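Long-range contacts in pumilio homolog 23 (Arabidopsis thaliana, PDB 5WZJ), which binds 18S rRNA in a sequence-specific manner through pumilio repeats that pack together into a right-handed superhelix: residues F315-V319 with R350-L354; P400-F404 with T416-A420. All coordinates share one frame. Residue numbers count along the deposited sequence, not the author numbering.

Contact 1: residues F315-V319 with R350-L354; sequences FELSV and RFKDL
Two short helices of the pumilio-repeat superhelix, 314-318 in Pumilio 6 and 351-356, lie side by side. They run in the same direction, with Phe315 CA 7.8 Å from Arg350 CA and Val319 CA 6.9 Å from Leu354 CA, a constant offset of 35 residues that is consistent with equivalent helices of successive repeat units. Together they bury 250 Å² without a direct hydrogen bond. Phe315 fills most of the gap. Its side chain (chi1 t, chi2 67°) reaches across to Arg350, the N-cap residue, whose m, m side chain folds back over one ring face. Arg350 CG makes a CH-pi contact 4.0 Å from the Phe315 ring centroid, and Arg350 CZ lies 3.9 Å from the same centroid, 29° off the ring normal, in a cation-pi contact; Phe315 CE2 and Arg350 NH2 approach to 3.1 Å. At the ring edge Phe315 CZ meets Asp353 CB at 3.9 Å, while Phe315 CE1 is 4.0 Å from Leu354 CD2. Glu316 points away and forms a salt bridge with Lys282, and Leu317 packs on helix 323-332. Ser318 turns back toward the partner helix; its OG is hydrogen-bonded to Leu314 O, and its CB packs 3.7 Å from Leu354 CD2. Val319 points its CA-to-CB bond sideways, and its CG1 stands 4.4 Å from Leu354 CD2.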
# COMPACT_ATOMS: atom_id res chain seq x y z
N PHE A 315 -17.59 -15.42 -7.88
CA PHE A 315 -17.91 -15.73 -6.49
C PHE A 315 -17.01 -16.83 -5.96
O PHE A 315 -16.52 -16.74 -4.82
CB PHE A 315 -19.38 -16.11 -6.33
CG PHE A 315 -19.74 -16.49 -4.91
CD1 PHE A 315 -19.71 -15.54 -3.91
CD2 PHE A 315 -20.03 -17.80 -4.58
CE1 PHE A 315 -19.99 -15.88 -2.60
CE2 PHE A 315 -20.32 -18.15 -3.27
CZ PHE A 315 -20.31 -17.18 -2.28
N GLU A 316 -16.77 -17.88 -6.76
CA GLU A 316 -15.87 -18.95 -6.32
C GLU A 316 -14.50 -18.40 -5.95
O GLU A 316 -13.92 -18.79 -4.93
CB GLU A 316 -15.73 -20.02 -7.40
CG GLU A 316 -14.80 -21.15 -6.97
CD GLU A 316 -14.47 -22.13 -8.09
OE1 GLU A 316 -15.21 -22.16 -9.10
OE2 GLU A 316 -13.47 -22.87 -7.96
N LEU A 317 -13.97 -17.47 -6.76
CA LEU A 317 -12.66 -16.90 -6.46
C LEU A 317 -12.73 -15.96 -5.26
O LEU A 317 -11.75 -15.85 -4.49
CB LEU A 317 -12.11 -16.19 -7.71
CG LEU A 317 -11.81 -17.12 -8.89
CD1 LEU A 317 -11.49 -16.33 -10.15
CD2 LEU A 317 -10.67 -18.10 -8.58
N SER A 318 -13.87 -15.31 -5.05
CA SER A 318 -14.03 -14.39 -3.93
C SER A 318 -14.09 -15.10 -2.58
O SER A 318 -13.84 -14.46 -1.55
CB SER A 318 -15.29 -13.55 -4.11
OG SER A 318 -15.18 -12.72 -5.25
N VAL A 319 -14.41 -16.39 -2.54
CA VAL A 319 -14.41 -17.09 -1.25
C VAL A 319 -13.08 -17.76 -0.97
O VAL A 319 -12.89 -18.31 0.13
CB VAL A 319 -15.55 -18.13 -1.16
CG1 VAL A 319 -16.89 -17.45 -1.35
CG2 VAL A 319 -15.37 -19.25 -2.17
N ARG A 350 -24.62 -12.37 -3.19
CA ARG A 350 -23.83 -13.10 -2.21
C ARG A 350 -23.05 -12.17 -1.29
O ARG A 350 -22.06 -12.60 -0.69
CB ARG A 350 -22.87 -14.06 -2.92
CG ARG A 350 -23.50 -14.89 -4.00
CD ARG A 350 -24.44 -15.92 -3.41
NE ARG A 350 -23.84 -17.25 -3.38
CZ ARG A 350 -23.61 -18.00 -4.46
NH1 ARG A 350 -23.91 -17.54 -5.67
NH2 ARG A 350 -23.08 -19.20 -4.33
N PHE A 351 -23.46 -10.91 -1.18
CA PHE A 351 -22.82 -9.99 -0.24
C PHE A 351 -22.82 -10.57 1.16
O PHE A 351 -21.83 -10.45 1.90
CB PHE A 351 -23.55 -8.64 -0.23
CG PHE A 351 -22.99 -7.63 -1.19
CD1 PHE A 351 -22.07 -7.98 -2.16
CD2 PHE A 351 -23.38 -6.30 -1.09
CE1 PHE A 351 -21.57 -7.03 -3.03
CE2 PHE A 351 -22.88 -5.34 -1.96
CZ PHE A 351 -21.98 -5.71 -2.93
N LYS A 352 -23.93 -11.20 1.56
CA LYS A 352 -24.02 -11.74 2.91
C LYS A 352 -22.99 -12.83 3.12
O LYS A 352 -22.25 -12.82 4.11
CB LYS A 352 -25.43 -12.27 3.17
CG LYS A 352 -25.68 -12.73 4.61
CD LYS A 352 -27.03 -13.44 4.75
CE LYS A 352 -27.58 -13.35 6.17
NZ LYS A 352 -26.54 -13.60 7.21
N ASP A 353 -22.93 -13.80 2.20
CA ASP A 353 -21.91 -14.84 2.24
C ASP A 353 -20.52 -14.24 2.38
O ASP A 353 -19.73 -14.66 3.24
CB ASP A 353 -21.98 -15.68 0.97
CG ASP A 353 -23.37 -16.18 0.66
OD1 ASP A 353 -24.21 -15.38 0.19
OD2 ASP A 353 -23.62 -17.38 0.88
N LEU A 354 -20.21 -13.25 1.54
CA LEU A 354 -18.88 -12.67 1.55
C LEU A 354 -18.56 -12.05 2.91
O LEU A 354 -17.46 -12.26 3.44
CB LEU A 354 -18.75 -11.64 0.43
CG LEU A 354 -18.76 -12.19 -1.00
CD1 LEU A 354 -18.83 -11.07 -2.03
CD2 LEU A 354 -17.54 -13.06 -1.25

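Contact 2: residues P400-F404 with T416-A420; sequences PRLLF and TWEWA
Phe404 is the most covered residue here: it leaves helix 398-403 (phi/psi -121/49) and occupies the N-cap position of helix 405-410, its N still bonded to Pro400 O at 3.1 Å. With chi1 m, its ring sends an edge into the face of Trp419, an edge-to-face pair with centroids 4.8 Å apart and planes at 83°, while Ala420 CB sits over a Phe404 face, 3.8 Å from the centroid. Segment 416-420, irregular, with Trp417 and Trp419 extended (phi/psi -60/138 and -169/165), belongs to the loop leading to helix 427-436 of the PUF superhelix; Trp419 also stacks on Tyr458 in Pumilio 7. Pro400 CA lies 6.5 Å from Trp419 CA, and Pro400 CB meets the indole edge at Trp419 CE3 (4.0 Å). Trp417 (chi1 t, chi2 95°) brings its six-membered ring up to the helix end, edge-on to Pro400 O: CH2 is 3.4 Å from Pro400 O, CZ2 3.6 Å from Phe404 CB, CZ3 3.7 Å from Arg401 CG. Water 1 bridges Trp417 O (2.7 Å) to Arg401 NE (2.8 Å), while Arg401 NH1 is hydrogen-bonded to Val388 O.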
# COMPACT_ATOMS: atom_id res chain seq x y z
N PRO A 400 -24.04 0.57 13.38
CA PRO A 400 -23.33 -0.21 14.40
C PRO A 400 -22.81 -1.55 13.90
O PRO A 400 -21.71 -1.96 14.26
CB PRO A 400 -24.38 -0.41 15.50
CG PRO A 400 -25.33 0.71 15.34
CD PRO A 400 -25.38 0.99 13.85
N ARG A 401 -23.59 -2.24 13.07
CA ARG A 401 -23.16 -3.56 12.61
C ARG A 401 -21.96 -3.46 11.68
O ARG A 401 -21.09 -4.33 11.71
CB ARG A 401 -24.32 -4.29 11.95
CG ARG A 401 -25.46 -4.62 12.93
CD ARG A 401 -26.63 -5.27 12.25
NE ARG A 401 -27.70 -5.56 13.20
CZ ARG A 401 -28.76 -6.32 12.94
NH1 ARG A 401 -28.90 -6.87 11.73
NH2 ARG A 401 -29.67 -6.53 13.87
N LEU A 402 -21.89 -2.41 10.86
CA LEU A 402 -20.73 -2.28 9.98
C LEU A 402 -19.51 -1.78 10.73
O LEU A 402 -18.38 -2.21 10.45
CB LEU A 402 -21.05 -1.35 8.81
CG LEU A 402 -21.84 -1.97 7.66
CD1 LEU A 402 -22.36 -0.90 6.73
CD2 LEU A 402 -20.99 -2.98 6.88
N LEU A 403 -19.70 -0.87 11.70
CA LEU A 403 -18.59 -0.45 12.55
C LEU A 403 -17.93 -1.62 13.27
O LEU A 403 -16.71 -1.60 13.50
CB LEU A 403 -19.06 0.58 13.58
CG LEU A 403 -19.51 1.93 13.03
CD1 LEU A 403 -20.18 2.72 14.17
CD2 LEU A 403 -18.30 2.70 12.44
N PHE A 404 -18.71 -2.64 13.64
CA PHE A 404 -18.18 -3.79 14.36
C PHE A 404 -18.45 -5.06 13.56
O PHE A 404 -18.96 -6.04 14.11
CB PHE A 404 -18.80 -3.93 15.75
CG PHE A 404 -18.44 -2.84 16.71
CD1 PHE A 404 -17.16 -2.75 17.23
CD2 PHE A 404 -19.39 -1.92 17.13
CE1 PHE A 404 -16.82 -1.76 18.13
CE2 PHE A 404 -19.07 -0.93 18.03
CZ PHE A 404 -17.78 -0.85 18.54
N THR A 416 -30.04 -10.14 18.95
CA THR A 416 -29.89 -9.34 20.16
C THR A 416 -28.61 -8.51 20.19
O THR A 416 -28.49 -7.63 21.05
CB THR A 416 -29.95 -10.23 21.41
OG1 THR A 416 -28.85 -11.15 21.40
CG2 THR A 416 -31.25 -11.02 21.43
N TRP A 417 -27.67 -8.76 19.29
CA TRP A 417 -26.44 -7.97 19.23
C TRP A 417 -26.77 -6.50 18.99
O TRP A 417 -27.63 -6.17 18.17
CB TRP A 417 -25.51 -8.50 18.13
CG TRP A 417 -24.18 -7.83 18.14
CD1 TRP A 417 -23.05 -8.26 18.75
CD2 TRP A 417 -23.85 -6.58 17.51
NE1 TRP A 417 -22.02 -7.37 18.55
CE2 TRP A 417 -22.48 -6.33 17.79
CE3 TRP A 417 -24.56 -5.66 16.73
CZ2 TRP A 417 -21.82 -5.18 17.32
CZ3 TRP A 417 -23.90 -4.52 16.27
CH2 TRP A 417 -22.55 -4.29 16.57
N GLU A 418 -26.08 -5.62 19.70
CA GLU A 418 -26.32 -4.19 19.50
C GLU A 418 -25.03 -3.39 19.37
O GLU A 418 -25.02 -2.35 18.73
CB GLU A 418 -27.14 -3.63 20.65
CG GLU A 418 -28.59 -4.03 20.63
CD GLU A 418 -29.39 -3.29 21.68
OE1 GLU A 418 -28.98 -2.16 22.03
OE2 GLU A 418 -30.40 -3.85 22.15
N TRP A 419 -23.96 -3.86 20.02
CA TRP A 419 -22.76 -3.06 20.19
C TRP A 419 -21.65 -3.98 20.70
O TRP A 419 -21.93 -5.10 21.16
CB TRP A 419 -23.01 -1.90 21.18
CG TRP A 419 -21.99 -0.78 21.14
CD1 TRP A 419 -21.07 -0.47 22.11
CD2 TRP A 419 -21.80 0.18 20.09
NE1 TRP A 419 -20.31 0.61 21.72
CE2 TRP A 419 -20.74 1.03 20.48
CE3 TRP A 419 -22.41 0.40 18.85
CZ2 TRP A 419 -20.29 2.08 19.69
CZ3 TRP A 419 -21.96 1.45 18.06
CH2 TRP A 419 -20.91 2.27 18.48
N ALA A 420 -20.40 -3.51 20.62
CA ALA A 420 -19.24 -4.20 21.20
C ALA A 420 -18.51 -3.22 22.11
O ALA A 420 -17.51 -2.61 21.71
CB ALA A 420 -18.32 -4.75 20.11
O HOH W 1 -27.92 -4.74 15.87
O HOH W 2 -29.56 -7.50 16.56

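Both contacts lie in the same PUF superhelix, on the same side of the chain's centre, with centres 22 Å apart and no atoms touching. Contact 1 joins two short helices that are probably equivalent in successive repeat units; it is partly buried, and its aromatic ring is shared between a charged guanidinium and an aliphatic leucine. Contact 2 is more local, folding a loop back over the end of a helix only 12 residues earlier; it is largely buried and relies on three aromatic side chains and a proline. Arginine covers a ring face in 315-319/350-354, whereas the buried Arg401 of 400-404/416-420 uses its guanidinium for bridging waters and a backbone carbonyl, and offers its aliphatic CG to an indole. Neither pairing uses a direct hydrogen bond.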